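Local coordinates for intracellular sulfur oxidation protein dsrF (Allochromatium vinosum, PDB 2HY5) that may take part in the oxidation of intracellular sulfur, as a DsrF/TusC-family subunit of the DsrEFH complex, at the interface of chains A and B. Coordinates in Å, arbitrary orientation; residue numbers count along the deposited sequence, not the author numbering. Chains: chain A, Intracellular sulfur oxidation protein dsrF; chain B, DsrH.

Contact 1 and contact 2 are neighbouring patches of one interface between DsrF and DsrH, their C-alpha centres about 10 Å apart. They share A:Tyr17 and B:Arg69, which face each other at the boundary. On the DsrH side, contact 1 draws on the 3-10 helix 34-40 and contact 2 on helices 63-68 and 85-94; on the DsrF side the corresponding elements are the 3-10 helices 45-51 and 58-60, together with the loop residues 15-17. An aromatic stack rimmed by a direct hydrogen bond and water bridges in contact 1 thus continues into a largely apolar surface in contact 2, and both patches help to join the two subunits.

Contact 1: the interface of chains A and B. Residues chain A 15-17, 49, 52; chain B 35, 38, 69.
A:Tyr49 and B:Tyr38 stack face to face at the centre of this heteromeric interface between a DsrF/TusC-family subunit and its DsrH partner. Their ring centroids lie 3.6 Å apart with planes only 12° out of parallel, and the two side chains enter the stack from opposite ends, antiparallel to each other. B:Tyr38 CE2 sits over the middle of the A:Tyr49 ring, whereas A:Tyr49 CE1 lies toward the rim of the B:Tyr38 ring. Each chi1 (-82° and -64°) turns the ring away from its own carbonyl carbon and into the stack. Were A:Tyr49 replaced by an alanine, one face of B:Tyr38 would probably lose its aromatic partner and the ring would be freer to shift. The methyl CB of A:Ala15 meets B:Tyr38 at CE1, 3.4 Å away, and A:Pro16 reaches the phenol oxygen with CD. That B:Tyr38 OH is tied at 2.7 Å to water 1, which lies in the ring plane and also contacts the backbone oxygens of A:Tyr49 and B:Arg69. A:Thr52 OG1 donates directly to B:Arg69 O at 2.8 Å, coming from above the carbonyl plane. Beyond it, the B:Arg69 guanidinium grips B:Asp35 side-on, NE and NH2 both pointing to OD2, and presents a face to A:Tyr17 CB. The other carboxylate oxygen, B:Asp35 OD1, is linked through water 2 to A:Ala15 O.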
# COMPACT_ATOMS: atom_id res chain seq x y z
N ALA A 15 -6.40 9.41 3.06
CA ALA A 15 -7.56 9.44 3.93
C ALA A 15 -7.19 8.74 5.23
O ALA A 15 -6.34 7.86 5.25
CB ALA A 15 -8.74 8.72 3.26
N PRO A 16 -7.84 9.14 6.34
CA PRO A 16 -7.57 8.55 7.65
C PRO A 16 -8.19 7.16 7.82
O PRO A 16 -9.11 6.78 7.09
CB PRO A 16 -8.16 9.58 8.61
CG PRO A 16 -9.36 10.04 7.85
CD PRO A 16 -8.82 10.24 6.45
N TYR A 17 -7.64 6.41 8.78
CA TYR A 17 -8.10 5.07 9.14
C TYR A 17 -7.83 3.90 8.21
O TYR A 17 -7.48 2.81 8.67
CB TYR A 17 -9.59 5.12 9.50
CG TYR A 17 -9.88 6.13 10.57
CD1 TYR A 17 -10.60 7.29 10.29
CD2 TYR A 17 -9.39 5.96 11.87
CE1 TYR A 17 -10.82 8.25 11.27
CE2 TYR A 17 -9.60 6.92 12.85
CZ TYR A 17 -10.32 8.06 12.54
OH TYR A 17 -10.50 9.03 13.50
N TYR A 49 -9.67 14.72 3.68
CA TYR A 49 -10.59 13.91 4.48
C TYR A 49 -10.08 13.77 5.91
O TYR A 49 -10.84 13.41 6.82
CB TYR A 49 -10.75 12.52 3.84
CG TYR A 49 -11.74 12.48 2.70
CD1 TYR A 49 -11.45 11.77 1.53
CD2 TYR A 49 -12.99 13.08 2.80
CE1 TYR A 49 -12.38 11.67 0.50
CE2 TYR A 49 -13.93 12.98 1.78
CZ TYR A 49 -13.61 12.27 0.63
OH TYR A 49 -14.55 12.16 -0.36
N THR A 52 -12.16 16.09 8.37
CA THR A 52 -13.61 16.09 8.48
C THR A 52 -14.05 16.17 9.94
O THR A 52 -13.38 15.65 10.83
CB THR A 52 -14.24 14.83 7.84
OG1 THR A 52 -13.75 13.66 8.50
CG2 THR A 52 -13.92 14.77 6.36
N ASP B 35 -11.71 2.76 3.07
CA ASP B 35 -11.66 3.99 2.27
C ASP B 35 -12.59 3.97 1.05
O ASP B 35 -12.81 5.01 0.41
CB ASP B 35 -10.22 4.27 1.83
CG ASP B 35 -9.33 4.72 2.98
OD1 ASP B 35 -8.11 4.84 2.77
OD2 ASP B 35 -9.85 4.98 4.10
N TYR B 38 -15.90 6.52 0.65
CA TYR B 38 -16.00 7.84 0.05
C TYR B 38 -16.77 7.86 -1.27
O TYR B 38 -17.37 8.86 -1.63
CB TYR B 38 -14.60 8.42 -0.13
CG TYR B 38 -13.88 8.64 1.18
CD1 TYR B 38 -12.71 7.95 1.49
CD2 TYR B 38 -14.37 9.55 2.12
CE1 TYR B 38 -12.05 8.15 2.69
CE2 TYR B 38 -13.71 9.77 3.33
CZ TYR B 38 -12.54 9.06 3.61
OH TYR B 38 -11.86 9.28 4.78
N ARG B 69 -15.29 8.03 9.41
CA ARG B 69 -14.73 9.06 8.57
C ARG B 69 -15.49 10.38 8.59
O ARG B 69 -15.17 11.31 7.86
CB ARG B 69 -14.55 8.52 7.15
CG ARG B 69 -13.43 7.47 7.11
CD ARG B 69 -13.47 6.61 5.87
NE ARG B 69 -12.37 5.66 5.82
CZ ARG B 69 -12.28 4.56 6.57
NH1 ARG B 69 -13.23 4.27 7.45
NH2 ARG B 69 -11.24 3.75 6.42
O HOH W 1 -12.70 11.35 6.37
O HOH W 2 -5.60 5.77 3.79

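Contact 2: the interface of chains A and B. Residues chain A 17, 57, 59-60; chain B 64-65, 68-69, 85.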
# COMPACT_ATOMS: atom_id res chain seq x y z
N TYR A 17 -7.64 6.41 8.78
CA TYR A 17 -8.10 5.07 9.14
C TYR A 17 -7.83 3.90 8.21
O TYR A 17 -7.48 2.81 8.67
CB TYR A 17 -9.59 5.12 9.50
CG TYR A 17 -9.88 6.13 10.57
CD1 TYR A 17 -10.60 7.29 10.29
CD2 TYR A 17 -9.39 5.96 11.87
CE1 TYR A 17 -10.82 8.25 11.27
CE2 TYR A 17 -9.60 6.92 12.85
CZ TYR A 17 -10.32 8.06 12.54
OH TYR A 17 -10.50 9.03 13.50
N THR A 57 -15.46 6.72 15.72
CA THR A 57 -14.84 5.42 15.45
C THR A 57 -15.24 4.22 16.31
O THR A 57 -14.62 3.17 16.21
CB THR A 57 -13.32 5.55 15.55
OG1 THR A 57 -12.97 5.88 16.90
CG2 THR A 57 -12.82 6.64 14.61
N GLY A 59 -17.59 2.22 16.00
CA GLY A 59 -18.03 1.11 15.17
C GLY A 59 -16.92 0.30 14.53
O GLY A 59 -17.14 -0.85 14.15
N ILE A 60 -15.72 0.87 14.39
CA ILE A 60 -14.62 0.15 13.77
C ILE A 60 -13.56 -0.33 14.75
O ILE A 60 -12.54 -0.88 14.35
CB ILE A 60 -13.92 1.00 12.67
CG1 ILE A 60 -13.38 2.30 13.25
CG2 ILE A 60 -14.89 1.28 11.53
CD1 ILE A 60 -12.49 3.07 12.29
N PRO B 64 -20.05 1.51 9.80
CA PRO B 64 -18.96 1.78 10.75
C PRO B 64 -17.83 2.60 10.13
O PRO B 64 -17.30 3.52 10.76
CB PRO B 64 -18.52 0.38 11.17
CG PRO B 64 -19.81 -0.37 11.16
CD PRO B 64 -20.43 0.08 9.85
N ASP B 65 -17.45 2.27 8.89
CA ASP B 65 -16.39 3.02 8.22
C ASP B 65 -16.89 4.41 7.82
O ASP B 65 -16.15 5.39 7.86
CB ASP B 65 -15.86 2.25 7.01
CG ASP B 65 -14.82 1.20 7.39
OD1 ASP B 65 -13.91 1.54 8.19
OD2 ASP B 65 -14.89 0.05 6.90
N ALA B 68 -16.88 6.50 11.00
CA ALA B 68 -15.52 6.75 11.45
C ALA B 68 -14.88 7.89 10.67
O ALA B 68 -14.05 8.63 11.19
CB ALA B 68 -14.70 5.49 11.30
N ARG B 69 -15.29 8.03 9.41
CA ARG B 69 -14.73 9.06 8.57
C ARG B 69 -15.49 10.38 8.59
O ARG B 69 -15.17 11.31 7.86
CB ARG B 69 -14.55 8.52 7.15
CG ARG B 69 -13.43 7.47 7.11
CD ARG B 69 -13.47 6.61 5.87
NE ARG B 69 -12.37 5.66 5.82
CZ ARG B 69 -12.28 4.56 6.57
NH1 ARG B 69 -13.23 4.27 7.45
NH2 ARG B 69 -11.24 3.75 6.42
N TYR B 85 -21.26 -4.58 10.24
CA TYR B 85 -20.47 -5.78 9.99
C TYR B 85 -21.33 -7.04 9.89
O TYR B 85 -21.03 -7.94 9.11
CB TYR B 85 -19.39 -5.95 11.06
CG TYR B 85 -18.19 -5.05 10.82
CD1 TYR B 85 -17.96 -3.93 11.62
CD2 TYR B 85 -17.30 -5.31 9.79
CE1 TYR B 85 -16.86 -3.09 11.40
CE2 TYR B 85 -16.20 -4.48 9.55
CZ TYR B 85 -15.99 -3.37 10.35
OH TYR B 85 -14.90 -2.56 10.13
O HOH W 3 -12.34 -2.04 11.42
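This patch is a mainly apolar, heteromeric subunit interface, in which helix 63-68 of DsrH packs against the 3-10 helix 58-60 of DsrF and helps to hold the two proteins together in DsrEFH. A:Ile60 supplies its centre, with both branches in use. The longer branch reaches B:Ala68: A:Ile60 CD1 lies 3.4 Å from the methyl CB of B:Ala68, a tight fit for two carbons. The shorter branch, A:Ile60 CG2, lies instead over the start of the DsrH helix, 3.4 Å from B:Pro64 O and beside B:Asp65 OD1. This division follows from chi1 of 59°, which sets CG1 between the backbone N and the carbonyl carbon and leaves CG2 beside the backbone N. The side chains of A:Ile60 and B:Asp65 meet at about a right angle.

On one flank, A:Thr57 turns its methyl CG2 to the same B:Ala68 CB, at 4.0 Å, so two DsrF side chains converge on this small residue. The ring of A:Tyr17 brings its CE1 carbon to B:Ala68 O, 3.2 Å away, while its CB lies by B:Arg69. Behind this surface, B:Arg69 NH1 makes a salt bridge to B:Asp65 OD1 at 2.9 Å, approaching from above the carboxylate plane, and also donates to B:Asp65 O. These bonds within DsrH tie the arginine back to the helix 63-68 that it directly follows and probably help to fix the orientation of the guanidinium group facing A:Tyr17.

At the opposite flank, A:Gly59 O lies 3.5 Å from B:Pro64 CB and in the plane of the B:Tyr85 ring, at its edge. The phenol oxygen B:Tyr85 OH contacts water 3 at 2.9 Å, and that water reaches A:Ile60 O at 3.2 Å.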